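Local coordinates for protein 2'-deoxycytidine 5'-triphosphate deaminase (Agrobacterium tumefaciens, PDB 2R9Q) that probably deaminates dCTP to dUTP, supplying the precursor of thymidine nucleotides, at residues D34-Q39 and G160-Q165; F289-A294 and L315-H320. All coordinates share one frame; numbering follows the deposited sequence.

Contact 1: D34-Q39 and G160-Q165; sequences DVDQVQ and GSRLSQ
The guanidinium of Arg162 takes the carboxylates of Asp34 and Asp36 at its edge and Gln37 on one face, where CG stands 4.3 Å above the plane, over its centre. This is a salt-bridge network on a type I beta turn, Asp34 to Gln37, closed by the bond from Gln37 N to Asp34 O; it joins the turn to strand 162-170 of the N-terminal dUTPase-like domain. NH1 serves both acids. Asp34 reaches it tip to tip, OD2 lying 2.6 Å from Arg162 NH1 and offering its anti lone pair, 22° out of the guanidinium plane. Asp36 OD1 lies almost in that plane, yet NH1 comes to it from above the carboxylate, in a nearly straight bond (170° at the hydrogen). Arg162 NH2 adds a weak bond to Asp36 O and has a salt bridge with Asp44 of strand 42-46, so three acids share the two terminal nitrogens, consistent with a firmly charged arginine. The arginine chain itself bends at chi2 and chi3. Farther along, Gln39 crosses Gln165 at about a right angle, and Gln165 NE2 is bonded to Asp44 OD1. Gln37 NE2 bonds Asp44 O, while at the other branch of its amide Gln37 OE1 accepts Asp34 N at 2.9 Å, in the carbonyl plane on a lone pair.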
loop_
_atom_site.group_PDB
_atom_site.type_symbol
_atom_site.label_atom_id
_atom_site.label_comp_id
_atom_site.label_asym_id
_atom_site.label_seq_id
_atom_site.Cartn_x
_atom_site.Cartn_y
_atom_site.Cartn_z
ATOM N N ASP B 34 -32.671 15.875 16.983
ATOM C CA ASP B 34 -33.416 15.350 15.831
ATOM C C ASP B 34 -34.583 14.513 16.379
ATOM O O ASP B 34 -34.458 13.896 17.430
ATOM C CB ASP B 34 -32.557 14.446 14.917
ATOM C CG ASP B 34 -31.322 15.140 14.327
ATOM O OD1 ASP B 34 -31.274 16.394 14.246
ATOM O OD2 ASP B 34 -30.385 14.389 13.928
ATOM N N VAL B 35 -35.706 14.486 15.669
ATOM C CA VAL B 35 -36.862 13.679 16.110
ATOM C C VAL B 35 -36.444 12.228 16.345
ATOM O O VAL B 35 -36.864 11.606 17.324
ATOM C CB VAL B 35 -38.088 13.761 15.124
ATOM C CG1 VAL B 35 -37.674 13.444 13.690
ATOM C CG2 VAL B 35 -39.247 12.848 15.613
ATOM N N ASP B 36 -35.553 11.732 15.485
ATOM C CA ASP B 36 -35.102 10.349 15.514
ATOM C C ASP B 36 -33.709 10.164 16.125
ATOM O O ASP B 36 -33.047 9.142 15.876
ATOM C CB ASP B 36 -35.147 9.794 14.096
ATOM C CG ASP B 36 -34.202 10.504 13.160
ATOM O OD1 ASP B 36 -33.874 11.684 13.382
ATOM O OD2 ASP B 36 -33.777 9.872 12.190
ATOM N N GLN B 37 -33.281 11.125 16.950
ATOM C CA GLN B 37 -31.914 11.117 17.486
ATOM C C GLN B 37 -31.738 10.165 18.654
ATOM O O GLN B 37 -30.654 9.584 18.821
ATOM C CB GLN B 37 -31.444 12.505 17.890
ATOM C CG GLN B 37 -29.953 12.656 17.811
ATOM C CD GLN B 37 -29.483 14.003 18.303
ATOM O OE1 GLN B 37 -30.082 15.018 17.998
ATOM N NE2 GLN B 37 -28.403 14.014 19.061
ATOM N N VAL B 38 -32.799 10.004 19.442
ATOM C CA VAL B 38 -32.794 9.115 20.600
ATOM C C VAL B 38 -33.275 7.735 20.153
ATOM O O VAL B 38 -34.383 7.576 19.627
ATOM C CB VAL B 38 -33.670 9.655 21.764
ATOM C CG1 VAL B 38 -33.552 8.752 22.998
ATOM C CG2 VAL B 38 -33.300 11.135 22.093
ATOM N N GLN B 39 -32.401 6.756 20.313
ATOM C CA GLN B 39 -32.699 5.396 19.973
ATOM C C GLN B 39 -33.250 4.768 21.248
ATOM O O GLN B 39 -33.189 5.391 22.321
ATOM C CB GLN B 39 -31.440 4.677 19.452
ATOM C CG GLN B 39 -30.696 5.390 18.315
ATOM C CD GLN B 39 -31.551 5.619 17.114
ATOM O OE1 GLN B 39 -32.476 4.859 16.842
ATOM N NE2 GLN B 39 -31.278 6.693 16.397
ATOM N N GLY B 160 -24.301 18.398 12.027
ATOM C CA GLY B 160 -25.414 17.486 12.158
ATOM C C GLY B 160 -25.185 16.020 11.853
ATOM O O GLY B 160 -25.981 15.205 12.247
ATOM N N SER B 161 -24.110 15.685 11.147
ATOM C CA SER B 161 -23.846 14.310 10.749
ATOM C C SER B 161 -23.761 13.425 11.981
ATOM O O SER B 161 -23.276 13.842 13.021
ATOM C CB SER B 161 -22.596 14.197 9.862
ATOM O OG SER B 161 -22.772 14.835 8.612
ATOM N N ARG B 162 -24.292 12.218 11.863
ATOM C CA ARG B 162 -24.374 11.296 12.983
ATOM C C ARG B 162 -23.578 10.066 12.638
ATOM O O ARG B 162 -23.969 9.328 11.784
ATOM C CB ARG B 162 -25.828 10.966 13.260
ATOM C CG ARG B 162 -26.550 12.110 13.923
ATOM C CD ARG B 162 -27.986 12.243 13.535
ATOM N NE ARG B 162 -28.700 11.019 13.845
ATOM C CZ ARG B 162 -30.020 10.856 13.841
ATOM N NH1 ARG B 162 -30.837 11.848 13.562
ATOM N NH2 ARG B 162 -30.530 9.671 14.143
ATOM N N LEU B 163 -22.425 9.883 13.271
ATOM C CA LEU B 163 -21.558 8.736 12.963
ATOM C C LEU B 163 -21.480 7.758 14.129
ATOM O O LEU B 163 -21.233 6.571 13.956
ATOM C CB LEU B 163 -20.189 9.203 12.512
ATOM C CG LEU B 163 -19.966 9.976 11.194
ATOM C CD1 LEU B 163 -20.447 11.417 11.283
ATOM C CD2 LEU B 163 -18.485 10.013 10.868
ATOM N N SER B 164 -21.837 8.251 15.298
ATOM C CA SER B 164 -21.587 7.579 16.539
ATOM C C SER B 164 -22.787 7.643 17.445
ATOM O O SER B 164 -23.663 8.458 17.254
ATOM C CB SER B 164 -20.404 8.271 17.193
ATOM O OG SER B 164 -19.940 7.529 18.275
ATOM N N GLN B 165 -22.819 6.765 18.436
ATOM C CA GLN B 165 -23.837 6.802 19.487
ATOM C C GLN B 165 -23.314 6.482 20.897
ATOM O O GLN B 165 -22.337 5.769 21.076
ATOM C CB GLN B 165 -25.039 5.944 19.138
ATOM C CG GLN B 165 -24.749 4.604 18.659
ATOM C CD GLN B 165 -25.952 3.923 18.073
ATOM O OE1 GLN B 165 -26.044 2.700 18.107
ATOM N NE2 GLN B 165 -26.900 4.699 17.554
#

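Contact 2: F289-A294 and L315-H320; sequences FRVHYA and LEVRSH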
loop_
_atom_site.group_PDB
_atom_site.type_symbol
_atom_site.label_atom_id
_atom_site.label_comp_id
_atom_site.label_asym_id
_atom_site.label_seq_id
_atom_site.Cartn_x
_atom_site.Cartn_y
_atom_site.Cartn_z
ATOM N N PHE B 289 -7.941 -12.362 12.815
ATOM C CA PHE B 289 -8.938 -11.510 12.215
ATOM C C PHE B 289 -9.813 -10.933 13.329
ATOM O O PHE B 289 -9.826 -11.420 14.447
ATOM C CB PHE B 289 -9.788 -12.295 11.207
ATOM C CG PHE B 289 -10.663 -13.320 11.844
ATOM C CD1 PHE B 289 -10.171 -14.560 12.143
ATOM C CD2 PHE B 289 -11.975 -13.020 12.195
ATOM C CE1 PHE B 289 -10.967 -15.499 12.758
ATOM C CE2 PHE B 289 -12.768 -13.946 12.810
ATOM C CZ PHE B 289 -12.260 -15.198 13.095
ATOM N N ARG B 290 -10.560 -9.895 12.998
ATOM C CA ARG B 290 -11.460 -9.271 13.953
ATOM C C ARG B 290 -12.767 -8.784 13.319
ATOM O O ARG B 290 -12.802 -8.381 12.143
ATOM C CB ARG B 290 -10.722 -8.116 14.617
ATOM C CG ARG B 290 -11.425 -7.614 15.845
ATOM C CD ARG B 290 -10.506 -6.821 16.803
ATOM N NE ARG B 290 -10.039 -5.550 16.232
ATOM C CZ ARG B 290 -10.782 -4.445 16.088
ATOM N NH1 ARG B 290 -12.079 -4.423 16.432
ATOM N NH2 ARG B 290 -10.220 -3.351 15.572
ATOM N N VAL B 291 -13.852 -8.829 14.100
ATOM C CA VAL B 291 -15.020 -7.996 13.789
ATOM C C VAL B 291 -14.697 -6.534 14.158
ATOM O O VAL B 291 -14.405 -6.203 15.318
ATOM C CB VAL B 291 -16.315 -8.479 14.468
ATOM C CG1 VAL B 291 -17.390 -7.384 14.435
ATOM C CG2 VAL B 291 -16.828 -9.771 13.781
ATOM N N HIS B 292 -14.703 -5.678 13.141
ATOM C CA HIS B 292 -14.544 -4.245 13.316
ATOM C C HIS B 292 -15.904 -3.564 13.451
ATOM O O HIS B 292 -16.911 -4.086 12.977
ATOM C CB HIS B 292 -13.743 -3.656 12.153
ATOM C CG HIS B 292 -12.282 -3.931 12.260
ATOM N ND1 HIS B 292 -11.350 -2.941 12.481
ATOM C CD2 HIS B 292 -11.601 -5.101 12.278
ATOM C CE1 HIS B 292 -10.155 -3.489 12.596
ATOM N NE2 HIS B 292 -10.279 -4.795 12.455
ATOM N N TYR B 293 -15.898 -2.403 14.102
ATOM C CA TYR B 293 -17.081 -1.539 14.279
ATOM C C TYR B 293 -18.248 -2.243 14.998
ATOM O O TYR B 293 -19.403 -1.917 14.777
ATOM C CB TYR B 293 -17.548 -0.948 12.945
ATOM C CG TYR B 293 -16.405 -0.539 12.074
ATOM C CD1 TYR B 293 -15.567 0.482 12.464
ATOM C CD2 TYR B 293 -16.122 -1.208 10.891
ATOM C CE1 TYR B 293 -14.471 0.861 11.693
ATOM C CE2 TYR B 293 -15.033 -0.838 10.112
ATOM C CZ TYR B 293 -14.209 0.209 10.520
ATOM O OH TYR B 293 -13.134 0.616 9.749
ATOM N N ALA B 294 -17.897 -3.196 15.866
ATOM C CA ALA B 294 -18.864 -3.823 16.775
ATOM C C ALA B 294 -19.629 -2.695 17.443
ATOM O O ALA B 294 -19.075 -1.632 17.745
ATOM C CB ALA B 294 -18.167 -4.733 17.833
ATOM N N LEU B 315 -21.795 -8.247 9.768
ATOM C CA LEU B 315 -20.499 -8.113 10.440
ATOM C C LEU B 315 -19.461 -7.512 9.495
ATOM O O LEU B 315 -19.381 -7.892 8.335
ATOM C CB LEU B 315 -19.996 -9.503 10.895
ATOM C CG LEU B 315 -20.927 -10.349 11.784
ATOM C CD1 LEU B 315 -20.695 -11.864 11.563
ATOM C CD2 LEU B 315 -20.834 -9.983 13.271
ATOM N N GLU B 316 -18.668 -6.572 9.993
ATOM C CA GLU B 316 -17.499 -6.122 9.253
ATOM C C GLU B 316 -16.271 -6.872 9.775
ATOM O O GLU B 316 -15.883 -6.725 10.918
ATOM C CB GLU B 316 -17.308 -4.591 9.283
ATOM C CG GLU B 316 -18.446 -3.775 8.630
ATOM C CD GLU B 316 -19.623 -3.603 9.559
ATOM O OE1 GLU B 316 -19.388 -3.249 10.731
ATOM O OE2 GLU B 316 -20.774 -3.850 9.137
ATOM N N VAL B 317 -15.680 -7.673 8.909
ATOM C CA VAL B 317 -14.544 -8.502 9.243
ATOM C C VAL B 317 -13.330 -8.045 8.439
ATOM O O VAL B 317 -13.415 -7.762 7.235
ATOM C CB VAL B 317 -14.871 -10.002 8.963
ATOM C CG1 VAL B 317 -13.683 -10.887 9.171
ATOM C CG2 VAL B 317 -16.078 -10.447 9.753
ATOM N N ARG B 318 -12.223 -7.921 9.150
ATOM C CA ARG B 318 -10.927 -7.632 8.586
ATOM C C ARG B 318 -9.895 -8.601 9.167
ATOM O O ARG B 318 -9.941 -8.961 10.339
ATOM C CB ARG B 318 -10.484 -6.215 8.933
ATOM C CG ARG B 318 -11.174 -5.069 8.221
ATOM C CD ARG B 318 -10.592 -3.735 8.798
ATOM N NE ARG B 318 -10.572 -2.603 7.868
ATOM C CZ ARG B 318 -9.678 -2.417 6.887
ATOM N NH1 ARG B 318 -9.780 -1.340 6.126
ATOM N NH2 ARG B 318 -8.704 -3.299 6.646
ATOM N N SER B 319 -8.968 -9.026 8.317
ATOM C CA SER B 319 -7.812 -9.775 8.768
ATOM C C SER B 319 -6.705 -8.797 9.124
ATOM O O SER B 319 -6.591 -7.696 8.554
ATOM C CB SER B 319 -7.313 -10.761 7.714
ATOM O OG SER B 319 -6.721 -10.057 6.677
ATOM N N HIS B 320 -5.888 -9.237 10.074
ATOM C CA HIS B 320 -4.800 -8.440 10.588
ATOM C C HIS B 320 -3.438 -9.034 10.258
ATOM O O HIS B 320 -3.178 -10.217 10.490
ATOM C CB HIS B 320 -5.000 -8.252 12.078
ATOM C CG HIS B 320 -6.277 -7.539 12.378
ATOM N ND1 HIS B 320 -6.613 -6.357 11.749
ATOM C CD2 HIS B 320 -7.330 -7.865 13.171
ATOM C CE1 HIS B 320 -7.810 -5.977 12.155
ATOM N NE2 HIS B 320 -8.268 -6.870 13.017
HETATM O O HOH W 1 -19.501 -5.421 12.715
#
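Arg318 crosses the imidazole of His292 at about a right angle, its CD over one face, 3.7 Å from the ring centroid and 1° off the normal, a CH-pi contact. The opposite face receives Arg290 NH2, displaced toward the rim. With CG beside the backbone N (chi1 -77°), the imidazole meets His320 rim to rim, centroids 4.8 Å apart and planes at 50°; the closest atoms of that pair are modelled too tightly to support more. Tyr293 and Glu316 also cross at about a right angle, with Glu316 OE1 at the edge of the phenol ring, whose OH bonds Asp120.

Arg290, His292, Glu316 and Arg318 lie on one face of an antiparallel pair, flanked by Tyr293 and His320 from the loops; 289-292 is an outermost strand of its sheet within the chain. Two nearly straight bonds join Arg290 N to Arg318 O (2.9 Å) and Arg318 N to Arg290 O (3.1 Å). Beyond them His292 N donates to Glu316 O, while water 1 bridges His292 O and Glu316 N. On the face of Phe289, Val291 and Val317 the contacts are apolar: Val291 CG2 lies 4.0 Å from neighbouring Leu315 CD2 and 4.2 Å from Val317 CG2, while Phe289 CD2 meets Val317 CG1 obliquely.

His320 also packs edge-to-face on His320 of the second subunit. The guanidinium of Arg290 would, if anything, make a protonated His292 less favourable; Arg318 presents its methylene, its charge being paired with Asp120.

Overall arrangement
Contact 1 and contact 2 lie on opposite sides of the chain's centre, each centred about 12 Å from it, and their own centres are about 24 Å apart. Their nearest atoms remain about 8 Å apart, without touching. They follow in series along the chain, contact 1 within the N-terminal deaminase domain and contact 2 within the C-terminal one, both related to dUTPase. Asp120, which belongs to the N-terminal deaminase family region, ties that half of the chain to contact 2. The second subunit touches 289-294/315-320, whereas no other chain of the assembly touches 34-39/160-165. The two contacts thus sit in the two halves of the chain, one of them reaching the subunit interface.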